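Local coordinates for Baccell_00875 (Bacteroides cellulosilyticus DSM 14838, PDB 5NO8), which is a polysaccharide lyase that probably removes the L-rhamnose caps from glucuronic acid in complex arabinogalactan proteins by lytic cleavage, at residues D109-I114 with E126-E132; Y76-K81 with P136-D141; V142-F148 with I217-P223; G73-F77 with R88-I92. All coordinates share one frame; numbering follows the deposited sequence.

Interaction 1 of 4, residues D109-I114 with E126-E132; sequences DIRILI and EYSFTNE
Asp109 meets the end of the segment 126-132 through its backbone: its O accepts the N-H of Glu132 at 2.8 Å, while its CB rests against Asn131 OD1, an oxygen bonded by the N-H of Gly133. Its carboxylate turns elsewhere, to a salt bridge with Lys81. Ile110, paired with Asn131, brings CD1 to the Asn131 backbone. At Arg111 the strands exchange two bonds with Thr130, N to Thr130 O at 2.9 Å and O from Thr130 N. The Arg111 chain runs out extended, CG opposite the backbone N (chi1 -175°), and its CD touches Glu132 OE2 at 3.6 Å; that oxygen stands well out of the guanidinium plane, so any attraction is probably of charges alone, with no N-H pointing at it. A water on the face of Arg111, Ser128 and Thr130 receives a weak bond from Arg111 NH2, donates to Arg111 O and also bonds Ser128 OG and Thr130 OG1, the latter bonded to Ser232 as well. These residues belong to the antiparallel hairpin of strands 110-119 and 122-131, inside a larger antiparallel sheet whose Ile110, Ile112, Ile114, Tyr127 and Phe129 side packs against strands 75-81 and 137-145. Ile112 crosses Phe129 obliquely, CG1 3.9 Å from CD2. Leu113 repeats the double backbone exchange with Ser128, and its CB lies 3.4 Å from Ser128 OG. Ile114 runs alongside Tyr127: CD1 sits 3.7 Å from CE2, and CG2 lies above the rim of one ring face. Trimming Ile114 to an alanine is likely to open a gap beside the Tyr127 ring and give it more freedom to shift. Tyr127 OH bonds Glu125, and Trp237 meets the ring edge-to-face.

Interaction 2 of 4, residues Y76-K81 with P136-D141; sequences YFTVVK and PVSLYD
Leu139 CD2 fills the apolar centre, 3.6 Å from Val79 CB and 3.8 Å from Phe77 CD1, one methyl set against both partners. Phe77 has its CG lodged between backbone N and carbonyl carbon (chi1 57°), and Val79 CG1 lies at the edge of the ring, in its plane. Val79 also turns CG2 to Val137 CB. Further along, the aliphatic part of Lys81 runs beside Val137, Lys81 CG to Val137 CG1 3.6 Å, before its amino group reaches a salt bridge with Asp109. Ile110 and Ile112 of the neighbouring sheet cover Phe77, so this face is an interior one. On the other face, which carries Thr78, Val80, Ser138 and Tyr140, Val80 CG2 approaches the edge of the Tyr140 ring at 3.7 Å from CD2, and Thr78 O lies near the ring plane too. Between the faces, Thr78 and Tyr140 exchange two backbone bonds, as do Val80 and Ser138; the N-H of Ser138 points almost straight at Val80 O, at 179°. Water finishes the polar edge. One molecule donates to Val80 O and bonds Ser138 OG at 2.7 Å, while another joins Thr78 OG1 to Asp141 O, which it reaches as donor at 2.8 Å. Thr78 OG1 also bonds a glycerol, probably left from crystallisation. Asp141 turns the chain through a corner, its carboxylate held by Tyr663 and Lys664, and Tyr76 CD1 comes within 3.3 Å of its O. The arrangement is an antiparallel strand pair of a two-layered beta structure: the Phe77, Val79 and Leu139 side is turned to the antiparallel sheet, while Thr78, Val80, Ser138 and Tyr140 lie on the outer side.

Interaction 3 of 4, residues V142-F148 with I217-P223; sequences VAVYTPF and IIALDLP
Strands 137-145 and 217-221 pair antiparallel in the buried part of the mixed sheet, where Val142 O accepts the N-H of Leu222 at 2.9 Å and Thr146 N donates to Ile218 O. Between these, Val144 and Leu220 bond both ways. The strands run close where Ala143 and Ala219 share a face: Ala143 CB lies 4.0 Å from Ala219 CB and 3.3 Å from Asp221 OD1, and Tyr145 CD1 rests on Ala219 CB. The opposite face lies against the second, antiparallel sheet of the domain, with Trp237 of strand 232-242 covering Leu220 and Tyr233 covering Leu222. Here Leu222 reaches with CD2 to Val142 CG1 and with CD1 to Val144 CG2. Thr146 crosses Leu220 at about a right angle. Its OG1, between backbone N and carbonyl carbon (chi1 59°), is pressed 3.4 Å from Leu220 CG and 3.5 Å from Ile218 CG2, buried without a polar partner. Cutting Leu220 back to an alanine would probably leave a gap beside Thr146 and strip apolar cover from Trp237. Beyond it, Pro147 centres an inverse gamma turn, and a water bridges Ile218 N to Phe148 O.

Interaction 4 of 4, residues G73-F77 with R88-I92; sequences GLGYF and REWRI
Gly73 O receives the indole N-H of Trp90 at 2.8 Å, in the carbonyl plane and on a lone pair. The bond lies just beyond the paired part of the beta hairpin formed by strands 75-81 and 84-90, at its open end, away from the turn. Trp90 CG sits between backbone N and carbonyl carbon (chi1 67°), which folds the indole back across the facing strand. Gly75 passes directly over it: its CA stands 3.5 Å from the centroid of the six-membered ring, only 8° off the normal, a close CH-pi contact. The indole occupies the side of Gly75 where a CB would lie. Leu74 CD2 lies 4.0 Å from Trp90 CD1, and Phe77 meets Trp90 CZ3 at its own ring edge, the two side chains crossing at about a right angle. Backbone bonds continue the hairpin, Trp90 N to Gly75 O and a mutual pair between Phe77 and Arg88. The Arg88 chain starts alongside Phe77, and bends at chi2 and chi3 lead its guanidinium away to a salt bridge with Glu107; that of Arg91 pairs with Asp68, also outside the hairpin. Arg88 CB lies over the phenyl face of Phe77, 4.1 Å from the ring centroid.

Overall arrangement
Interactions 2, 3 and 4 belong to one mixed sheet, whereas interaction 1 is a hairpin of the antiparallel sheet packed against it. Strand 75-81 serves both interactions 2 and 4, which share Tyr76 and Phe77; strand 137-145 carries interaction 2 before its corner and interaction 3 after it. Interaction 3 is the most buried and mostly apolar, and interaction 4 is also buried, around a tryptophan. Interactions 1 and 2 are only partly buried, each with one interior apolar face and another with water-bridged hydroxyls. The layers join where Phe129 meets Trp90 and Leu222, where Ile110 meets Phe77, and at the Asp109-Lys81 salt bridge.

Interaction 1 of 4, residues D109-I114 with E126-E132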
# COMPACT_ATOMS: atom_id res chain seq x y z
N ASP A 109 -19.91 -33.10 4.48
CA ASP A 109 -19.90 -33.72 3.16
C ASP A 109 -18.59 -33.52 2.38
O ASP A 109 -18.40 -34.14 1.36
CB ASP A 109 -21.01 -33.11 2.28
CG ASP A 109 -22.41 -33.42 2.79
OD1 ASP A 109 -22.64 -34.58 3.20
OD2 ASP A 109 -23.26 -32.50 2.77
N ILE A 110 -17.73 -32.63 2.85
CA ILE A 110 -16.59 -32.20 2.04
C ILE A 110 -15.30 -32.91 2.42
O ILE A 110 -14.84 -32.82 3.55
CB ILE A 110 -16.39 -30.67 2.11
CG1 ILE A 110 -17.70 -29.94 1.78
CG2 ILE A 110 -15.29 -30.23 1.16
CD1 ILE A 110 -18.26 -30.33 0.43
N ARG A 111 -14.71 -33.55 1.43
CA ARG A 111 -13.39 -34.14 1.54
C ARG A 111 -12.38 -33.13 1.04
O ARG A 111 -12.56 -32.63 -0.10
CB ARG A 111 -13.36 -35.38 0.67
CG ARG A 111 -12.12 -36.22 0.72
CD ARG A 111 -12.39 -37.40 -0.23
NE ARG A 111 -11.41 -38.48 -0.20
CZ ARG A 111 -10.40 -38.65 -1.06
NH1 ARG A 111 -9.59 -39.71 -0.93
NH2 ARG A 111 -10.15 -37.76 -2.03
N ILE A 112 -11.36 -32.84 1.84
CA ILE A 112 -10.25 -31.97 1.45
C ILE A 112 -9.00 -32.82 1.41
O ILE A 112 -8.57 -33.33 2.45
CB ILE A 112 -10.03 -30.78 2.40
CG1 ILE A 112 -11.34 -29.99 2.63
CG2 ILE A 112 -8.98 -29.85 1.83
CD1 ILE A 112 -12.09 -30.36 3.90
N LEU A 113 -8.45 -33.01 0.23
CA LEU A 113 -7.20 -33.81 0.10
C LEU A 113 -6.10 -32.87 -0.31
O LEU A 113 -6.25 -32.16 -1.30
CB LEU A 113 -7.35 -34.91 -0.93
CG LEU A 113 -6.14 -35.80 -1.25
CD1 LEU A 113 -5.73 -36.59 -0.02
CD2 LEU A 113 -6.46 -36.72 -2.41
N ILE A 114 -4.99 -32.88 0.43
CA ILE A 114 -3.79 -32.17 0.04
C ILE A 114 -2.70 -33.15 -0.35
O ILE A 114 -2.34 -34.00 0.46
CB ILE A 114 -3.25 -31.28 1.16
CG1 ILE A 114 -4.37 -30.43 1.74
CG2 ILE A 114 -2.12 -30.41 0.62
CD1 ILE A 114 -3.99 -29.61 2.95
N GLU A 126 -1.40 -29.77 -4.35
CA GLU A 126 -2.69 -29.95 -5.02
C GLU A 126 -3.74 -30.12 -3.92
O GLU A 126 -3.59 -31.01 -3.08
CB GLU A 126 -2.60 -31.15 -5.93
CG GLU A 126 -3.81 -31.44 -6.80
CD GLU A 126 -3.69 -32.79 -7.51
OE1 GLU A 126 -2.60 -33.16 -8.00
OE2 GLU A 126 -4.71 -33.50 -7.54
N TYR A 127 -4.74 -29.25 -3.91
CA TYR A 127 -5.88 -29.30 -2.99
C TYR A 127 -7.09 -29.75 -3.81
O TYR A 127 -7.36 -29.19 -4.88
CB TYR A 127 -6.20 -27.92 -2.39
CG TYR A 127 -5.10 -27.34 -1.55
CD1 TYR A 127 -3.98 -26.79 -2.14
CD2 TYR A 127 -5.19 -27.31 -0.17
CE1 TYR A 127 -2.96 -26.25 -1.38
CE2 TYR A 127 -4.18 -26.77 0.59
CZ TYR A 127 -3.05 -26.26 -0.01
OH TYR A 127 -2.02 -25.73 0.74
N SER A 128 -7.79 -30.80 -3.38
CA SER A 128 -9.01 -31.16 -4.04
C SER A 128 -10.12 -31.14 -3.01
O SER A 128 -9.93 -31.66 -1.90
CB SER A 128 -8.89 -32.51 -4.71
OG SER A 128 -8.60 -33.46 -3.75
N PHE A 129 -11.25 -30.57 -3.40
CA PHE A 129 -12.43 -30.45 -2.55
C PHE A 129 -13.50 -31.28 -3.22
O PHE A 129 -13.89 -30.97 -4.35
CB PHE A 129 -12.87 -29.00 -2.46
CG PHE A 129 -11.83 -28.10 -1.86
CD1 PHE A 129 -10.78 -27.63 -2.64
CD2 PHE A 129 -11.87 -27.77 -0.52
CE1 PHE A 129 -9.82 -26.82 -2.11
CE2 PHE A 129 -10.88 -26.96 0.03
CZ PHE A 129 -9.85 -26.49 -0.76
N THR A 130 -13.97 -32.33 -2.55
CA THR A 130 -14.94 -33.24 -3.15
C THR A 130 -16.21 -33.31 -2.32
O THR A 130 -16.14 -33.45 -1.11
CB THR A 130 -14.35 -34.66 -3.30
OG1 THR A 130 -13.10 -34.56 -4.01
CG2 THR A 130 -15.31 -35.57 -4.06
N ASN A 131 -17.36 -33.23 -2.98
CA ASN A 131 -18.63 -33.47 -2.33
C ASN A 131 -18.88 -34.98 -2.29
O ASN A 131 -19.23 -35.59 -3.29
CB ASN A 131 -19.77 -32.77 -3.06
CG ASN A 131 -21.11 -32.98 -2.39
OD1 ASN A 131 -21.20 -33.52 -1.28
ND2 ASN A 131 -22.16 -32.56 -3.06
N GLU A 132 -18.68 -35.55 -1.10
CA GLU A 132 -18.95 -36.98 -0.85
C GLU A 132 -20.36 -37.27 -0.34
O GLU A 132 -20.69 -38.41 0.01
CB GLU A 132 -17.91 -37.51 0.15
CG GLU A 132 -16.49 -37.49 -0.36
CD GLU A 132 -16.22 -38.48 -1.49
OE1 GLU A 132 -17.00 -39.44 -1.66
OE2 GLU A 132 -15.21 -38.31 -2.19
O HOH W 1 -11.02 -34.54 -2.28
O HOH W 2 -5.39 -33.20 -3.90

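Interaction 2 of 4, residues Y76-K81 with P136-D141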
# COMPACT_ATOMS: atom_id res chain seq x y z
N TYR A 76 -10.95 -23.10 5.57
CA TYR A 76 -12.34 -23.06 5.96
C TYR A 76 -13.27 -22.86 4.78
O TYR A 76 -12.84 -22.51 3.69
CB TYR A 76 -12.56 -21.93 7.01
CG TYR A 76 -12.09 -20.57 6.54
CD1 TYR A 76 -12.89 -19.77 5.75
CD2 TYR A 76 -10.82 -20.09 6.88
CE1 TYR A 76 -12.45 -18.52 5.33
CE2 TYR A 76 -10.36 -18.85 6.44
CZ TYR A 76 -11.20 -18.06 5.68
OH TYR A 76 -10.76 -16.85 5.25
N PHE A 77 -14.55 -23.13 5.00
CA PHE A 77 -15.57 -22.91 4.00
C PHE A 77 -16.90 -22.89 4.70
O PHE A 77 -17.05 -23.43 5.81
CB PHE A 77 -15.54 -23.99 2.91
CG PHE A 77 -15.72 -25.38 3.44
CD1 PHE A 77 -16.97 -25.87 3.75
CD2 PHE A 77 -14.62 -26.20 3.68
CE1 PHE A 77 -17.15 -27.15 4.26
CE2 PHE A 77 -14.80 -27.48 4.19
CZ PHE A 77 -16.06 -27.94 4.48
N THR A 78 -17.86 -22.25 4.06
CA THR A 78 -19.23 -22.28 4.51
C THR A 78 -20.01 -23.16 3.57
O THR A 78 -20.12 -22.85 2.39
CB THR A 78 -19.81 -20.87 4.58
OG1 THR A 78 -19.05 -20.11 5.53
CG2 THR A 78 -21.28 -20.89 4.98
N VAL A 79 -20.62 -24.22 4.09
CA VAL A 79 -21.35 -25.17 3.28
C VAL A 79 -22.84 -24.91 3.44
O VAL A 79 -23.37 -24.75 4.55
CB VAL A 79 -20.94 -26.64 3.51
CG1 VAL A 79 -21.05 -27.05 4.93
CG2 VAL A 79 -21.75 -27.57 2.62
N VAL A 80 -23.51 -24.85 2.30
CA VAL A 80 -24.92 -24.55 2.25
C VAL A 80 -25.66 -25.63 1.48
O VAL A 80 -25.31 -25.96 0.34
CB VAL A 80 -25.15 -23.20 1.55
CG1 VAL A 80 -26.64 -22.94 1.38
CG2 VAL A 80 -24.51 -22.08 2.36
N LYS A 81 -26.71 -26.18 2.11
CA LYS A 81 -27.59 -27.17 1.52
C LYS A 81 -28.98 -26.72 1.89
O LYS A 81 -29.40 -26.89 3.04
CB LYS A 81 -27.36 -28.56 2.12
CG LYS A 81 -26.08 -29.25 1.72
CD LYS A 81 -26.11 -30.74 2.06
CE LYS A 81 -26.30 -31.01 3.54
NZ LYS A 81 -25.85 -32.39 3.91
N PRO A 136 -26.37 -32.00 -3.79
CA PRO A 136 -25.48 -30.90 -4.14
C PRO A 136 -25.26 -29.94 -2.96
O PRO A 136 -26.16 -29.75 -2.15
CB PRO A 136 -26.20 -30.19 -5.31
CG PRO A 136 -27.27 -31.14 -5.76
CD PRO A 136 -27.62 -31.99 -4.59
N VAL A 137 -24.06 -29.39 -2.88
CA VAL A 137 -23.72 -28.38 -1.89
C VAL A 137 -23.18 -27.15 -2.60
O VAL A 137 -22.56 -27.24 -3.67
CB VAL A 137 -22.67 -28.88 -0.88
CG1 VAL A 137 -23.18 -30.15 -0.17
CG2 VAL A 137 -21.33 -29.16 -1.53
N SER A 138 -23.41 -25.99 -1.97
CA SER A 138 -22.76 -24.74 -2.36
C SER A 138 -21.74 -24.40 -1.29
O SER A 138 -22.01 -24.56 -0.10
CB SER A 138 -23.76 -23.63 -2.53
OG SER A 138 -24.65 -23.89 -3.60
N LEU A 139 -20.54 -24.03 -1.68
CA LEU A 139 -19.51 -23.63 -0.74
C LEU A 139 -19.26 -22.15 -0.95
O LEU A 139 -19.01 -21.74 -2.09
CB LEU A 139 -18.19 -24.39 -0.96
CG LEU A 139 -18.31 -25.94 -0.83
CD1 LEU A 139 -16.95 -26.60 -0.99
CD2 LEU A 139 -18.96 -26.31 0.50
N TYR A 140 -19.32 -21.37 0.12
CA TYR A 140 -19.04 -19.96 0.07
C TYR A 140 -17.87 -19.65 1.00
O TYR A 140 -17.65 -20.35 2.00
CB TYR A 140 -20.26 -19.19 0.52
CG TYR A 140 -21.46 -19.31 -0.36
CD1 TYR A 140 -21.64 -18.44 -1.44
CD2 TYR A 140 -22.44 -20.27 -0.14
CE1 TYR A 140 -22.76 -18.51 -2.23
CE2 TYR A 140 -23.56 -20.36 -0.95
CZ TYR A 140 -23.70 -19.47 -2.00
OH TYR A 140 -24.82 -19.51 -2.78
N ASP A 141 -17.14 -18.58 0.70
CA ASP A 141 -16.01 -18.15 1.54
C ASP A 141 -15.08 -19.33 1.84
O ASP A 141 -14.79 -19.66 3.00
CB ASP A 141 -16.53 -17.46 2.80
CG ASP A 141 -16.85 -15.99 2.55
OD1 ASP A 141 -17.20 -15.66 1.38
OD2 ASP A 141 -16.71 -15.16 3.50
O HOH W 3 -16.28 -19.85 5.37
O HOH W 4 -26.47 -25.30 -2.10

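Interaction 3 of 4, residues V142-F148 with I217-P223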
# COMPACT_ATOMS: atom_id res chain seq x y z
N VAL A 142 -14.63 -19.92 0.77
CA VAL A 142 -13.70 -21.05 0.79
C VAL A 142 -12.29 -20.43 0.74
O VAL A 142 -12.01 -19.64 -0.15
CB VAL A 142 -13.87 -21.95 -0.45
CG1 VAL A 142 -12.93 -23.16 -0.36
CG2 VAL A 142 -15.33 -22.37 -0.60
N ALA A 143 -11.44 -20.79 1.70
CA ALA A 143 -10.10 -20.19 1.76
C ALA A 143 -9.08 -21.12 2.36
O ALA A 143 -9.42 -21.98 3.15
CB ALA A 143 -10.12 -18.86 2.51
N VAL A 144 -7.83 -20.97 1.92
CA VAL A 144 -6.71 -21.71 2.47
C VAL A 144 -5.81 -20.68 3.17
O VAL A 144 -5.44 -19.65 2.59
CB VAL A 144 -5.93 -22.45 1.37
CG1 VAL A 144 -4.69 -23.15 1.93
CG2 VAL A 144 -6.81 -23.44 0.66
N TYR A 145 -5.44 -20.96 4.42
CA TYR A 145 -4.47 -20.11 5.10
C TYR A 145 -3.08 -20.22 4.46
O TYR A 145 -2.60 -21.33 4.20
CB TYR A 145 -4.36 -20.48 6.58
CG TYR A 145 -5.59 -20.24 7.36
CD1 TYR A 145 -6.10 -18.96 7.51
CD2 TYR A 145 -6.25 -21.28 7.98
CE1 TYR A 145 -7.25 -18.72 8.25
CE2 TYR A 145 -7.38 -21.06 8.73
CZ TYR A 145 -7.87 -19.78 8.89
OH TYR A 145 -9.01 -19.60 9.65
N THR A 146 -2.47 -19.06 4.21
CA THR A 146 -1.12 -18.96 3.67
C THR A 146 -0.42 -17.89 4.51
O THR A 146 -0.32 -16.72 4.09
CB THR A 146 -1.09 -18.62 2.16
OG1 THR A 146 -1.76 -17.38 1.95
CG2 THR A 146 -1.73 -19.73 1.32
N PRO A 147 0.00 -18.26 5.72
CA PRO A 147 0.46 -17.26 6.70
C PRO A 147 1.87 -16.78 6.43
O PRO A 147 2.77 -17.03 7.21
CB PRO A 147 0.32 -17.98 8.04
CG PRO A 147 0.51 -19.42 7.69
CD PRO A 147 -0.11 -19.59 6.33
N PHE A 148 2.04 -16.08 5.31
CA PHE A 148 3.34 -15.49 4.93
C PHE A 148 3.83 -14.57 6.06
O PHE A 148 3.02 -13.87 6.70
CB PHE A 148 3.25 -14.70 3.62
CG PHE A 148 3.03 -15.54 2.40
CD1 PHE A 148 4.10 -16.15 1.75
CD2 PHE A 148 1.75 -15.69 1.87
CE1 PHE A 148 3.90 -16.92 0.61
CE2 PHE A 148 1.54 -16.47 0.75
CZ PHE A 148 2.61 -17.09 0.12
N ILE A 217 -2.69 -12.54 9.39
CA ILE A 217 -2.67 -13.87 8.79
C ILE A 217 -3.46 -13.84 7.49
O ILE A 217 -4.63 -13.60 7.52
CB ILE A 217 -3.28 -14.93 9.71
CG1 ILE A 217 -2.53 -15.00 11.06
CG2 ILE A 217 -3.30 -16.31 9.04
CD1 ILE A 217 -1.06 -15.29 10.97
N ILE A 218 -2.79 -14.13 6.39
CA ILE A 218 -3.40 -14.11 5.05
C ILE A 218 -4.12 -15.43 4.77
O ILE A 218 -3.57 -16.50 5.05
CB ILE A 218 -2.32 -13.86 3.98
CG1 ILE A 218 -1.72 -12.44 4.16
CG2 ILE A 218 -2.87 -14.07 2.57
CD1 ILE A 218 -0.32 -12.29 3.65
N ALA A 219 -5.34 -15.35 4.23
CA ALA A 219 -6.07 -16.50 3.70
C ALA A 219 -6.40 -16.22 2.23
O ALA A 219 -6.94 -15.17 1.91
CB ALA A 219 -7.35 -16.76 4.48
N LEU A 220 -6.04 -17.13 1.35
CA LEU A 220 -6.35 -16.98 -0.08
C LEU A 220 -7.74 -17.57 -0.36
O LEU A 220 -7.99 -18.75 -0.06
CB LEU A 220 -5.27 -17.63 -0.93
CG LEU A 220 -3.85 -17.05 -0.74
CD1 LEU A 220 -2.91 -17.68 -1.73
CD2 LEU A 220 -3.77 -15.53 -0.86
N ASP A 221 -8.62 -16.77 -0.97
CA ASP A 221 -9.98 -17.18 -1.26
C ASP A 221 -10.12 -17.84 -2.62
O ASP A 221 -9.72 -17.29 -3.63
CB ASP A 221 -10.93 -15.98 -1.23
CG ASP A 221 -10.99 -15.31 0.12
OD1 ASP A 221 -11.16 -16.02 1.14
OD2 ASP A 221 -10.89 -14.07 0.18
N LEU A 222 -10.70 -19.03 -2.62
CA LEU A 222 -11.06 -19.74 -3.82
C LEU A 222 -12.39 -19.15 -4.33
O LEU A 222 -13.10 -18.45 -3.58
CB LEU A 222 -11.24 -21.25 -3.52
CG LEU A 222 -9.96 -22.04 -3.39
CD1 LEU A 222 -9.15 -21.63 -2.18
CD2 LEU A 222 -10.27 -23.55 -3.37
N PRO A 223 -12.75 -19.46 -5.58
CA PRO A 223 -14.10 -19.11 -6.01
C PRO A 223 -15.16 -19.76 -5.14
O PRO A 223 -14.92 -20.85 -4.57
CB PRO A 223 -14.18 -19.66 -7.45
CG PRO A 223 -12.75 -19.86 -7.86
CD PRO A 223 -12.05 -20.25 -6.61
O HOH W 5 -15.00 -18.60 -1.73
O HOH W 6 0.17 -13.90 6.95

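Interaction 4 of 4, residues G73-F77 with R88-I92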
# COMPACT_ATOMS: atom_id res chain seq x y z
N GLY A 73 -2.06 -24.27 4.77
CA GLY A 73 -2.71 -25.46 4.23
C GLY A 73 -3.99 -25.86 4.93
O GLY A 73 -4.76 -26.67 4.39
N LEU A 74 -4.22 -25.32 6.12
CA LEU A 74 -5.49 -25.40 6.77
C LEU A 74 -6.40 -24.35 6.15
O LEU A 74 -5.97 -23.54 5.33
CB LEU A 74 -5.39 -25.24 8.28
CG LEU A 74 -4.43 -26.25 8.94
CD1 LEU A 74 -4.48 -26.02 10.43
CD2 LEU A 74 -4.74 -27.70 8.55
N GLY A 75 -7.68 -24.41 6.48
CA GLY A 75 -8.62 -23.47 5.85
C GLY A 75 -10.01 -23.65 6.34
O GLY A 75 -10.25 -24.26 7.39
N TYR A 76 -10.95 -23.10 5.57
CA TYR A 76 -12.34 -23.06 5.96
C TYR A 76 -13.27 -22.86 4.78
O TYR A 76 -12.84 -22.51 3.69
CB TYR A 76 -12.56 -21.93 7.01
CG TYR A 76 -12.09 -20.57 6.54
CD1 TYR A 76 -12.89 -19.77 5.75
CD2 TYR A 76 -10.82 -20.09 6.88
CE1 TYR A 76 -12.45 -18.52 5.33
CE2 TYR A 76 -10.36 -18.85 6.44
CZ TYR A 76 -11.20 -18.06 5.68
OH TYR A 76 -10.76 -16.85 5.25
N PHE A 77 -14.55 -23.13 5.00
CA PHE A 77 -15.57 -22.91 4.00
C PHE A 77 -16.90 -22.89 4.70
O PHE A 77 -17.05 -23.43 5.81
CB PHE A 77 -15.54 -23.99 2.91
CG PHE A 77 -15.72 -25.38 3.44
CD1 PHE A 77 -16.97 -25.87 3.75
CD2 PHE A 77 -14.62 -26.20 3.68
CE1 PHE A 77 -17.15 -27.15 4.26
CE2 PHE A 77 -14.80 -27.48 4.19
CZ PHE A 77 -16.06 -27.94 4.48
N ARG A 88 -17.29 -24.65 8.37
CA ARG A 88 -16.33 -25.67 8.80
C ARG A 88 -14.92 -25.15 8.64
O ARG A 88 -14.61 -24.41 7.70
CB ARG A 88 -16.48 -26.94 7.98
CG ARG A 88 -17.90 -27.47 7.84
CD ARG A 88 -18.45 -27.99 9.14
NE ARG A 88 -17.65 -29.08 9.71
CZ ARG A 88 -18.06 -30.33 9.98
NH1 ARG A 88 -17.20 -31.18 10.53
NH2 ARG A 88 -19.31 -30.74 9.73
N GLU A 89 -14.04 -25.54 9.55
CA GLU A 89 -12.61 -25.20 9.48
C GLU A 89 -11.91 -26.54 9.52
O GLU A 89 -12.22 -27.35 10.42
CB GLU A 89 -12.18 -24.34 10.67
CG GLU A 89 -12.90 -23.00 10.78
CD GLU A 89 -12.63 -22.29 12.09
OE1 GLU A 89 -13.19 -22.71 13.14
OE2 GLU A 89 -11.86 -21.31 12.08
N TRP A 90 -11.06 -26.84 8.55
CA TRP A 90 -10.31 -28.10 8.61
C TRP A 90 -9.06 -27.88 9.42
O TRP A 90 -8.36 -26.87 9.26
CB TRP A 90 -10.07 -28.74 7.23
CG TRP A 90 -9.17 -28.08 6.23
CD1 TRP A 90 -7.83 -28.33 6.04
CD2 TRP A 90 -9.56 -27.18 5.20
NE1 TRP A 90 -7.37 -27.60 4.99
CE2 TRP A 90 -8.40 -26.89 4.44
CE3 TRP A 90 -10.78 -26.58 4.83
CZ2 TRP A 90 -8.43 -26.00 3.35
CZ3 TRP A 90 -10.79 -25.71 3.74
CH2 TRP A 90 -9.62 -25.43 3.03
N ARG A 91 -8.80 -28.81 10.34
CA ARG A 91 -7.66 -28.69 11.24
C ARG A 91 -7.11 -30.06 11.65
O ARG A 91 -5.91 -30.19 11.77
CB ARG A 91 -8.04 -27.91 12.51
CG ARG A 91 -6.84 -27.62 13.41
CD ARG A 91 -7.19 -26.77 14.62
NE ARG A 91 -7.82 -27.60 15.62
CZ ARG A 91 -7.19 -28.30 16.57
NH1 ARG A 91 -5.86 -28.25 16.72
NH2 ARG A 91 -7.91 -29.04 17.38
N ILE A 92 -7.96 -31.05 11.85
CA ILE A 92 -7.52 -32.39 12.28
C ILE A 92 -7.79 -33.38 11.14
O ILE A 92 -8.93 -33.66 10.84
CB ILE A 92 -8.26 -32.84 13.55
CG1 ILE A 92 -8.03 -31.83 14.70
CG2 ILE A 92 -7.86 -34.26 13.94
CD1 ILE A 92 -6.58 -31.57 15.07